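PDB 2ECE: selenium-binding protein from Sulfolobus tokodaii, which is of unestablished function but, as a member of the selenium-binding protein family, may bind selenium. Local coordinates for residues L155-E161 with W207-I213. Residues are numbered along the deposited sequence.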
ATOM      1  N   LEU A 155       4.558 -12.579  -3.091  1.00 18.51           N
ATOM      2  CA  LEU A 155       5.672 -12.340  -4.002  1.00 20.08           C
ATOM      3  C   LEU A 155       6.228 -13.554  -4.754  1.00 22.20           C
ATOM      4  O   LEU A 155       6.748 -13.409  -5.860  1.00 21.68           O
ATOM      5  CB  LEU A 155       6.814 -11.660  -3.245  1.00 20.36           C
ATOM      6  CG  LEU A 155       6.952 -10.130  -3.237  1.00 22.64           C
ATOM      7  CD1 LEU A 155       5.608  -9.444  -3.350  1.00 20.69           C
ATOM      8  CD2 LEU A 155       7.701  -9.716  -1.989  1.00 19.29           C
ATOM      9  N   GLY A 156       6.132 -14.746  -4.176  1.00 22.86           N
ATOM     10  CA  GLY A 156       6.665 -15.903  -4.877  1.00 22.57           C
ATOM     11  C   GLY A 156       6.116 -17.245  -4.432  1.00 22.77           C
ATOM     12  O   GLY A 156       5.146 -17.300  -3.677  1.00 19.79           O
ATOM     13  N   ASN A 157       6.714 -18.332  -4.925  1.00 24.88           N
ATOM     14  CA  ASN A 157       6.278 -19.668  -4.535  1.00 26.51           C
ATOM     15  C   ASN A 157       6.962 -20.039  -3.220  1.00 28.28           C
ATOM     16  O   ASN A 157       7.727 -19.241  -2.670  1.00 26.55           O
ATOM     17  CB  ASN A 157       6.623 -20.701  -5.618  1.00 27.12           C
ATOM     18  CG  ASN A 157       8.108 -20.767  -5.922  1.00 25.64           C
ATOM     19  OD1 ASN A 157       8.937 -20.219  -5.199  1.00 25.67           O
ATOM     20  ND2 ASN A 157       8.450 -21.458  -7.000  1.00 27.48           N
ATOM     21  N   GLU A 158       6.710 -21.245  -2.720  1.00 30.33           N
ATOM     22  CA  GLU A 158       7.307 -21.641  -1.451  1.00 31.90           C
ATOM     23  C   GLU A 158       8.831 -21.622  -1.426  1.00 32.48           C
ATOM     24  O   GLU A 158       9.423 -21.535  -0.355  1.00 33.80           O
ATOM     25  CB  GLU A 158       6.772 -23.012  -0.983  1.00 33.23           C
ATOM     26  CG  GLU A 158       6.833 -24.161  -1.977  1.00 35.85           C
ATOM     27  CD  GLU A 158       5.678 -24.161  -2.970  1.00 36.47           C
ATOM     28  OE1 GLU A 158       5.843 -23.620  -4.080  1.00 37.43           O
ATOM     29  OE2 GLU A 158       4.602 -24.701  -2.640  1.00 37.28           O
ATOM     30  N   GLU A 159       9.470 -21.670  -2.592  1.00 32.08           N
ATOM     31  CA  GLU A 159      10.933 -21.654  -2.658  1.00 33.08           C
ATOM     32  C   GLU A 159      11.547 -20.262  -2.772  1.00 31.41           C
ATOM     33  O   GLU A 159      12.767 -20.119  -2.785  1.00 29.96           O
ATOM     34  CB  GLU A 159      11.434 -22.476  -3.846  1.00 36.60           C
ATOM     35  CG  GLU A 159      11.155 -23.965  -3.788  1.00 41.26           C
ATOM     36  CD  GLU A 159      11.865 -24.711  -4.908  1.00 44.78           C
ATOM     37  OE1 GLU A 159      11.201 -25.486  -5.630  1.00 46.55           O
ATOM     38  OE2 GLU A 159      13.094 -24.521  -5.068  1.00 46.87           O
ATOM     39  N   GLY A 160      10.714 -19.234  -2.871  1.00 30.92           N
ATOM     40  CA  GLY A 160      11.255 -17.893  -2.996  1.00 28.06           C
ATOM     41  C   GLY A 160      11.388 -17.456  -4.444  1.00 27.56           C
ATOM     42  O   GLY A 160      11.854 -16.349  -4.721  1.00 27.29           O
ATOM     43  N   GLU A 161      11.007 -18.329  -5.372  1.00 27.28           N
ATOM     44  CA  GLU A 161      11.041 -17.994  -6.796  1.00 27.56           C
ATOM     45  C   GLU A 161       9.595 -17.689  -7.188  1.00 26.58           C
ATOM     46  O   GLU A 161       8.821 -17.216  -6.356  1.00 28.66           O
ATOM     47  CB  GLU A 161      11.592 -19.167  -7.623  1.00 27.80           C
ATOM     48  CG  GLU A 161      13.053 -19.513  -7.303  1.00 29.07           C
ATOM     49  CD  GLU A 161      14.004 -18.349  -7.538  1.00 30.53           C
ATOM     50  OE1 GLU A 161      15.035 -18.263  -6.837  1.00 30.74           O
ATOM     51  OE2 GLU A 161      13.731 -17.519  -8.430  1.00 32.70           O
ATOM     52  N   TRP A 207       6.646  -6.748  -9.027  1.00 18.39           N
ATOM     53  CA  TRP A 207       7.826  -6.185  -8.388  1.00 20.13           C
ATOM     54  C   TRP A 207       8.958  -7.139  -8.770  1.00 20.28           C
ATOM     55  O   TRP A 207       9.576  -6.968  -9.817  1.00 21.21           O
ATOM     56  CB  TRP A 207       7.649  -6.118  -6.871  1.00 18.23           C
ATOM     57  CG  TRP A 207       8.736  -5.353  -6.156  1.00 18.87           C
ATOM     58  CD1 TRP A 207       9.524  -4.360  -6.676  1.00 19.10           C
ATOM     59  CD2 TRP A 207       9.083  -5.453  -4.767  1.00 18.67           C
ATOM     60  NE1 TRP A 207      10.330  -3.830  -5.693  1.00 19.85           N
ATOM     61  CE2 TRP A 207      10.080  -4.480  -4.513  1.00 19.67           C
ATOM     62  CE3 TRP A 207       8.643  -6.260  -3.712  1.00 18.00           C
ATOM     63  CZ2 TRP A 207      10.646  -4.300  -3.247  1.00 19.81           C
ATOM     64  CZ3 TRP A 207       9.206  -6.080  -2.449  1.00 18.95           C
ATOM     65  CH2 TRP A 207      10.196  -5.106  -2.229  1.00 21.07           C
ATOM     66  N   ALA A 208       9.197  -8.153  -7.942  1.00 21.65           N
ATOM     67  CA  ALA A 208      10.233  -9.155  -8.195  1.00 22.96           C
ATOM     68  C   ALA A 208       9.986 -10.280  -7.197  1.00 23.70           C
ATOM     69  O   ALA A 208       9.235 -10.086  -6.247  1.00 23.21           O
ATOM     70  CB  ALA A 208      11.620  -8.553  -7.984  1.00 22.85           C
ATOM     71  N   VAL A 209      10.596 -11.447  -7.406  1.00 22.33           N
ATOM     72  CA  VAL A 209      10.392 -12.561  -6.483  1.00 21.76           C
ATOM     73  C   VAL A 209      11.195 -12.356  -5.202  1.00 22.53           C
ATOM     74  O   VAL A 209      12.122 -11.547  -5.164  1.00 23.41           O
ATOM     75  CB  VAL A 209      10.796 -13.918  -7.111  1.00 21.65           C
ATOM     76  CG1 VAL A 209      10.019 -14.146  -8.400  1.00 20.73           C
ATOM     77  CG2 VAL A 209      12.296 -13.963  -7.351  1.00 20.49           C
ATOM     78  N   PRO A 210      10.834 -13.077  -4.128  1.00 22.35           N
ATOM     79  CA  PRO A 210      11.520 -12.977  -2.837  1.00 24.24           C
ATOM     80  C   PRO A 210      13.036 -13.091  -2.931  1.00 25.71           C
ATOM     81  O   PRO A 210      13.765 -12.263  -2.383  1.00 25.93           O
ATOM     82  CB  PRO A 210      10.907 -14.123  -2.040  1.00 23.63           C
ATOM     83  CG  PRO A 210       9.491 -14.106  -2.527  1.00 23.36           C
ATOM     84  CD  PRO A 210       9.678 -13.984  -4.028  1.00 22.13           C
ATOM     85  N   ASN A 211      13.512 -14.118  -3.625  1.00 26.73           N
ATOM     86  CA  ASN A 211      14.948 -14.315  -3.751  1.00 28.07           C
ATOM     87  C   ASN A 211      15.666 -13.162  -4.442  1.00 27.98           C
ATOM     88  O   ASN A 211      16.893 -13.087  -4.415  1.00 28.92           O
ATOM     89  CB  ASN A 211      15.240 -15.648  -4.455  1.00 28.45           C
ATOM     90  CG  ASN A 211      14.838 -16.839  -3.604  1.00 29.65           C
ATOM     91  OD1 ASN A 211      14.744 -16.724  -2.383  1.00 29.98           O
ATOM     92  ND2 ASN A 211      14.607 -17.988  -4.238  1.00 30.87           N
ATOM     93  N   THR A 212      14.907 -12.251  -5.046  1.00 27.73           N
ATOM     94  CA  THR A 212      15.511 -11.095  -5.704  1.00 27.10           C
ATOM     95  C   THR A 212      15.556  -9.874  -4.780  1.00 27.20           C
ATOM     96  O   THR A 212      16.573  -9.178  -4.703  1.00 25.03           O
ATOM     97  CB  THR A 212      14.728 -10.676  -6.973  1.00 28.07           C
ATOM     98  OG1 THR A 212      14.846 -11.691  -7.980  1.00 29.36           O
ATOM     99  CG2 THR A 212      15.265  -9.351  -7.514  1.00 24.98           C
ATOM    100  N   ILE A 213      14.456  -9.633  -4.066  1.00 26.32           N
ATOM    101  CA  ILE A 213      14.337  -8.460  -3.204  1.00 26.26           C
ATOM    102  C   ILE A 213      14.757  -8.542  -1.736  1.00 26.37           C
ATOM    103  O   ILE A 213      15.242  -7.555  -1.190  1.00 26.27           O
ATOM    104  CB  ILE A 213      12.883  -7.909  -3.237  1.00 26.57           C
ATOM    105  CG1 ILE A 213      11.935  -8.854  -2.493  1.00 25.75           C
ATOM    106  CG2 ILE A 213      12.415  -7.754  -4.680  1.00 26.45           C
ATOM    107  CD1 ILE A 213      11.698  -8.460  -1.045  1.00 25.62           C
TER
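A helix start leaves backbone NH groups without partners inside the helix, and a neighbouring turn can supply the acceptor. Here L155 supplies the apolar centre of such a contact. Its CD2 lies 4.0 Å from CZ3 of W207, at the edge of the indole, and 4.3 Å from CD1 of I213, while its CB packs 3.7 Å from CG of P210. The ring of P210, the first residue of helix 210-213 after the N-cap V209, also presses against the backbone of G156, where a side chain would collide with P210 CD.

Further out, a type I beta turn from N157 to G160 presents the carbonyls of E159 and G160 to N211. G160 O accepts a hydrogen bond from N211 N at 3.0 Å, a first-turn NH, which has no acceptor within its own helix. At phi 94° and psi 0° a CB on G160 would be jammed against the preceding carbonyl and, as N211 is placed, would also strike its OD1. At the polar edge the N211 carboxamide bridges two residues, ND2 donating to E159 O at 3.2 Å and to E161 OE1 at 2.6 Å.

In this beta-propeller the contact joins two successive blades: the loop links strands 150-154 and 165-169 of one, and helix 210-213 lies in the connection from strand 201-204 to strand 229-234 of the next. W207 continues the apolar side onto M252 and L254 of strand 250-258, in the blade beyond.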